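Local coordinates for diphosphomevalonate decarboxylase, putative (PDB 2HKE), which probably catalyses the ATP-dependent decarboxylation of (R)-5-diphosphomevalonate to isopentenyl diphosphate, a precursor of isoprenoids and sterols, at residues I14-Y19 with A238-I243; P222-I227 with S248-E253. The protein carries 1 engineered substitution. All blocks are in the same frame, centred on the assembly; numbering follows the deposited sequence.

Contact 1: residues I14-Y19 with A238-I243; sequences IAFIKY and ATFAEI. With SO4 (sulfate ion), chain C.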
# COMPACT_ATOMS: atom_id res chain seq x y z
N ILE A 14 -3.11 -0.39 -1.12
CA ILE A 14 -2.71 -1.27 -2.22
C ILE A 14 -3.03 -0.63 -3.55
O ILE A 14 -4.19 -0.41 -3.85
CB ILE A 14 -3.28 -2.72 -2.09
CG1 ILE A 14 -2.79 -3.61 -3.26
CG2 ILE A 14 -4.83 -2.71 -2.03
CD1 ILE A 14 -1.24 -3.82 -3.22
N ALA A 15 -1.99 -0.37 -4.36
CA ALA A 15 -2.19 0.15 -5.69
C ALA A 15 -2.73 -0.92 -6.62
O ALA A 15 -2.14 -2.01 -6.70
CB ALA A 15 -0.91 0.66 -6.29
N PHE A 16 -3.83 -0.63 -7.31
CA PHE A 16 -4.27 -1.51 -8.42
C PHE A 16 -3.83 -0.99 -9.78
O PHE A 16 -3.76 -1.78 -10.73
CB PHE A 16 -5.76 -1.79 -8.35
CG PHE A 16 -6.59 -0.58 -8.25
CD1 PHE A 16 -7.00 0.04 -9.39
CD2 PHE A 16 -6.95 -0.04 -7.02
CE1 PHE A 16 -7.74 1.20 -9.35
CE2 PHE A 16 -7.71 1.16 -6.99
CZ PHE A 16 -8.11 1.74 -8.16
N ILE A 17 -3.58 0.33 -9.89
CA ILE A 17 -2.88 0.94 -11.00
C ILE A 17 -1.55 1.38 -10.44
O ILE A 17 -1.45 2.19 -9.50
CB ILE A 17 -3.67 2.05 -11.73
CG1 ILE A 17 -4.89 1.40 -12.42
CG2 ILE A 17 -2.71 2.78 -12.76
CD1 ILE A 17 -5.88 2.43 -12.91
N LYS A 18 -0.52 0.74 -10.94
CA LYS A 18 0.79 0.79 -10.29
C LYS A 18 1.66 2.03 -10.43
O LYS A 18 1.80 2.59 -11.51
CB LYS A 18 1.59 -0.41 -10.76
CG LYS A 18 0.87 -1.77 -10.58
CD LYS A 18 0.67 -2.06 -9.11
CE LYS A 18 0.13 -3.46 -8.86
NZ LYS A 18 -0.04 -3.76 -7.36
N TYR A 19 2.30 2.39 -9.32
CA TYR A 19 3.41 3.32 -9.30
C TYR A 19 4.69 2.51 -9.57
O TYR A 19 5.03 1.64 -8.81
CB TYR A 19 3.47 3.99 -7.94
CG TYR A 19 4.78 4.66 -7.53
CD1 TYR A 19 5.44 5.53 -8.39
CD2 TYR A 19 5.32 4.47 -6.25
CE1 TYR A 19 6.62 6.14 -8.01
CE2 TYR A 19 6.47 5.10 -5.85
CZ TYR A 19 7.14 5.90 -6.72
OH TYR A 19 8.27 6.54 -6.32
N ALA A 238 -16.30 -6.69 -12.05
CA ALA A 238 -15.57 -7.43 -13.08
C ALA A 238 -14.55 -6.57 -13.85
O ALA A 238 -13.41 -7.00 -14.07
CB ALA A 238 -16.55 -8.15 -14.03
N THR A 239 -14.96 -5.37 -14.27
CA THR A 239 -14.07 -4.46 -14.99
C THR A 239 -12.94 -4.02 -14.08
O THR A 239 -11.75 -4.01 -14.49
CB THR A 239 -14.83 -3.25 -15.56
OG1 THR A 239 -15.82 -3.74 -16.48
CG2 THR A 239 -13.87 -2.29 -16.29
N PHE A 240 -13.29 -3.68 -12.85
CA PHE A 240 -12.27 -3.30 -11.87
C PHE A 240 -11.23 -4.42 -11.68
O PHE A 240 -9.99 -4.21 -11.71
CB PHE A 240 -12.92 -2.95 -10.53
CG PHE A 240 -11.93 -2.73 -9.42
CD1 PHE A 240 -11.20 -1.56 -9.34
CD2 PHE A 240 -11.68 -3.76 -8.49
CE1 PHE A 240 -10.26 -1.40 -8.35
CE2 PHE A 240 -10.68 -3.58 -7.52
CZ PHE A 240 -10.01 -2.39 -7.45
N ALA A 241 -11.75 -5.63 -11.50
CA ALA A 241 -10.93 -6.81 -11.27
C ALA A 241 -9.99 -7.11 -12.44
O ALA A 241 -8.81 -7.43 -12.25
CB ALA A 241 -11.83 -8.03 -10.99
N GLU A 242 -10.53 -6.99 -13.63
CA GLU A 242 -9.76 -7.15 -14.85
C GLU A 242 -8.60 -6.16 -14.98
O GLU A 242 -7.47 -6.58 -15.31
CB GLU A 242 -10.73 -7.08 -16.07
CG GLU A 242 -11.64 -8.27 -16.17
CD GLU A 242 -12.96 -7.98 -16.92
OE1 GLU A 242 -13.06 -6.93 -17.61
OE2 GLU A 242 -13.89 -8.84 -16.86
N ILE A 243 -8.86 -4.89 -14.70
CA ILE A 243 -7.80 -3.85 -14.69
C ILE A 243 -6.75 -4.22 -13.67
O ILE A 243 -5.54 -4.14 -13.93
CB ILE A 243 -8.36 -2.42 -14.39
CG1 ILE A 243 -9.21 -1.96 -15.54
CG2 ILE A 243 -7.23 -1.41 -13.98
CD1 ILE A 243 -8.41 -1.77 -16.84
S SO4 C . 9.75 5.37 -3.26
O1 SO4 C . 11.04 5.45 -3.91
O2 SO4 C . 9.13 4.10 -3.56
O3 SO4 C . 9.92 5.46 -1.81
O4 SO4 C . 8.88 6.44 -3.74
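Phe-240 drives one edge into the ring face of Phe-16 in a T-shaped (edge-to-face) stack, with centroids 4.8 Å apart. The planes are inclined at 68°. Phe-240 CE1 sits over the centre of the Phe-16 ring, 3.5 Å above its plane, and CZ of Phe-240 reaches the same ring nearer CG and CD2. A second, looser touch lies beside it, where Ile-17 CG1 meets Ile-243 CG2 at 4.0 Å.

Phe-16 and Ile-17 both face Phe-37 of strand 36-40 as a classic beta bulge, consistent with two consecutive side chains reaching helix 237-256, Ile-17 only with its outer carbons. With CB of Phe-16 directed at the helix, a chi1 of 52° presents a ring face to Phe-240 CE1. Farther out, Lys-18 NZ donates to Ala-15 O at 2.8 Å, closing the turn on itself, and also forms a salt bridge with Asp-293. Tyr-19 OH donates to O4 of a sulfate, probably from the crystallisation liquor.

No hydrogen bond spans the two segments. Their four touching residues are all buried, so the N-terminal family region meets the C-terminal one here through apolar dispersion and the weak electrostatics of a ring edge against a ring face.

Contact 2: residues P222-I227 with S248-E253; sequences PERMKI and SDDLQE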
# COMPACT_ATOMS: atom_id res chain seq x y z
N PRO A 222 -2.82 5.98 -18.73
CA PRO A 222 -3.96 6.84 -19.00
C PRO A 222 -5.28 6.13 -19.39
O PRO A 222 -6.35 6.53 -18.87
CB PRO A 222 -3.44 7.75 -20.13
CG PRO A 222 -2.01 7.85 -19.89
CD PRO A 222 -1.60 6.48 -19.38
N GLU A 223 -5.20 5.10 -20.22
CA GLU A 223 -6.36 4.28 -20.61
C GLU A 223 -6.96 3.64 -19.34
O GLU A 223 -8.18 3.72 -19.10
CB GLU A 223 -5.97 3.09 -21.51
CG GLU A 223 -5.60 3.35 -22.99
CD GLU A 223 -5.02 2.11 -23.72
OE1 GLU A 223 -4.45 1.16 -23.07
OE2 GLU A 223 -5.16 2.11 -24.98
N ARG A 224 -6.12 3.01 -18.53
CA ARG A 224 -6.64 2.24 -17.39
C ARG A 224 -7.16 3.11 -16.26
O ARG A 224 -8.12 2.74 -15.57
CB ARG A 224 -5.59 1.25 -16.88
CG ARG A 224 -5.25 0.24 -17.91
CD ARG A 224 -4.29 -0.83 -17.41
NE ARG A 224 -4.05 -1.76 -18.52
CZ ARG A 224 -3.04 -2.60 -18.57
NH1 ARG A 224 -2.16 -2.67 -17.61
NH2 ARG A 224 -2.92 -3.39 -19.63
N MET A 225 -6.57 4.29 -16.08
CA MET A 225 -7.11 5.28 -15.12
C MET A 225 -8.55 5.66 -15.48
O MET A 225 -9.41 5.74 -14.61
CB MET A 225 -6.26 6.55 -15.06
CG MET A 225 -4.85 6.34 -14.42
SD MET A 225 -4.95 5.90 -12.65
CE MET A 225 -5.86 7.33 -12.01
N LYS A 226 -8.81 5.87 -16.75
CA LYS A 226 -10.19 6.18 -17.20
C LYS A 226 -11.14 5.01 -16.98
O LYS A 226 -12.26 5.21 -16.47
CB LYS A 226 -10.19 6.63 -18.67
CG LYS A 226 -11.58 6.80 -19.29
CD LYS A 226 -11.48 7.40 -20.71
CE LYS A 226 -12.88 7.55 -21.35
NZ LYS A 226 -12.79 8.31 -22.65
N ILE A 227 -10.71 3.80 -17.33
CA ILE A 227 -11.56 2.61 -17.23
C ILE A 227 -11.81 2.30 -15.75
O ILE A 227 -12.91 2.02 -15.35
CB ILE A 227 -10.91 1.36 -17.89
CG1 ILE A 227 -10.74 1.56 -19.41
CG2 ILE A 227 -11.72 0.10 -17.59
CD1 ILE A 227 -9.73 0.57 -20.05
N SER A 248 -1.22 -5.86 -12.54
CA SER A 248 -0.32 -6.74 -11.82
C SER A 248 0.53 -7.54 -12.77
O SER A 248 1.74 -7.66 -12.59
CB SER A 248 -1.15 -7.69 -10.97
OG SER A 248 -0.31 -8.55 -10.21
N ASP A 249 -0.11 -8.12 -13.79
CA ASP A 249 0.65 -8.88 -14.80
C ASP A 249 1.71 -7.99 -15.45
O ASP A 249 2.89 -8.45 -15.63
CB ASP A 249 -0.28 -9.42 -15.89
CG ASP A 249 -1.22 -10.50 -15.41
OD1 ASP A 249 -1.05 -11.08 -14.32
OD2 ASP A 249 -2.16 -10.81 -16.20
N ASP A 250 1.34 -6.77 -15.78
CA ASP A 250 2.25 -5.85 -16.48
C ASP A 250 3.47 -5.48 -15.64
O ASP A 250 4.61 -5.44 -16.16
CB ASP A 250 1.54 -4.60 -17.00
CG ASP A 250 0.68 -4.83 -18.25
OD1 ASP A 250 0.68 -5.93 -18.85
OD2 ASP A 250 -0.00 -3.83 -18.67
N LEU A 251 3.29 -5.23 -14.34
CA LEU A 251 4.42 -4.91 -13.49
C LEU A 251 5.36 -6.10 -13.39
O LEU A 251 6.60 -5.95 -13.44
CB LEU A 251 3.92 -4.52 -12.11
CG LEU A 251 4.98 -4.22 -11.06
CD1 LEU A 251 5.97 -3.14 -11.57
CD2 LEU A 251 4.33 -3.74 -9.74
N GLN A 252 4.81 -7.32 -13.32
CA GLN A 252 5.68 -8.49 -13.28
C GLN A 252 6.44 -8.61 -14.63
O GLN A 252 7.63 -8.97 -14.63
CB GLN A 252 4.92 -9.78 -12.92
CG GLN A 252 4.56 -9.82 -11.42
CD GLN A 252 3.63 -10.91 -11.05
OE1 GLN A 252 2.90 -11.47 -11.91
NE2 GLN A 252 3.60 -11.22 -9.75
N GLU A 253 5.80 -8.31 -15.73
CA GLU A 253 6.46 -8.39 -17.04
C GLU A 253 7.50 -7.30 -17.18
O GLU A 253 8.59 -7.54 -17.77
CB GLU A 253 5.45 -8.37 -18.18
CG GLU A 253 6.10 -8.76 -19.51
CD GLU A 253 5.17 -8.65 -20.73
OE1 GLU A 253 3.98 -8.30 -20.56
OE2 GLU A 253 5.67 -8.88 -21.87
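Arg-224 and Asp-250 reach toward each other from two helices, cross at a slant and share a single carboxylate oxygen, OD2. OD2 of Asp-250 takes NH1 of Arg-224 at 2.7 Å with an N-H...O angle of 144°, the main bond of the salt bridge. Arg-224 NH2 lies 3.1 Å from Asp-250 OD2, a weak and more bent bond. The bridge is therefore a fork, with two nitrogens converging on one oxygen, and not the side-by-side pairing in which each nitrogen has its own oxygen.

The planes of the two groups are 27° apart, which by itself would not rule out a paired arrangement, and OD2 stands at the edge of the guanidinium, near its plane. Seen from the acid the approach is less regular, because NH1 meets OD2 from above the carboxylate plane, 46° out of it.

Both residues point their CB atoms across the gap, and length makes up the rest: the CA atoms of Arg-224 and Asp-250, the nearest pair between the segments, are still 12.1 Å apart. The arginine chain runs extended from CG to NE, carrying its planar end most of the way to the shorter aspartate. On its route Arg-224 packs on Ile-243 and Leu-246 of helix 237-256, and its NH1 has a second acidic partner in Glu-247, about one turn before Asp-250.

Since the segments bury just 73 Å² between them and both partners are partly exposed, this is a surface ion pair linking successive helices of the C-terminal family region. The arginine charge would probably help keep Asp-250 and Glu-247 ionised and offset the repulsion between their negative charges, while solvent should weaken the net attraction.

How the contacts relate
Contacts 1 and 2 share helix 237-256, contact 1 using its early residues and contact 2 a later portion, with centres about 7 Å apart. Contact 1 is buried and apolar, setting the helix against the 14-19 segment of the N-terminal family region; contact 2 is a surface ion pair joining the helix to its predecessor, helix 213-234. The two sites also touch directly. Ile-17 CD1 packs on Met-225 SD at 3.6 Å, and Ile-227 CG2 lies 3.5 Å from Thr-239 CG2. Helix 213-234 thus meets both partners of contact 1, and the chemistry passes from aromatic and aliphatic packing inside to charge near the solvent.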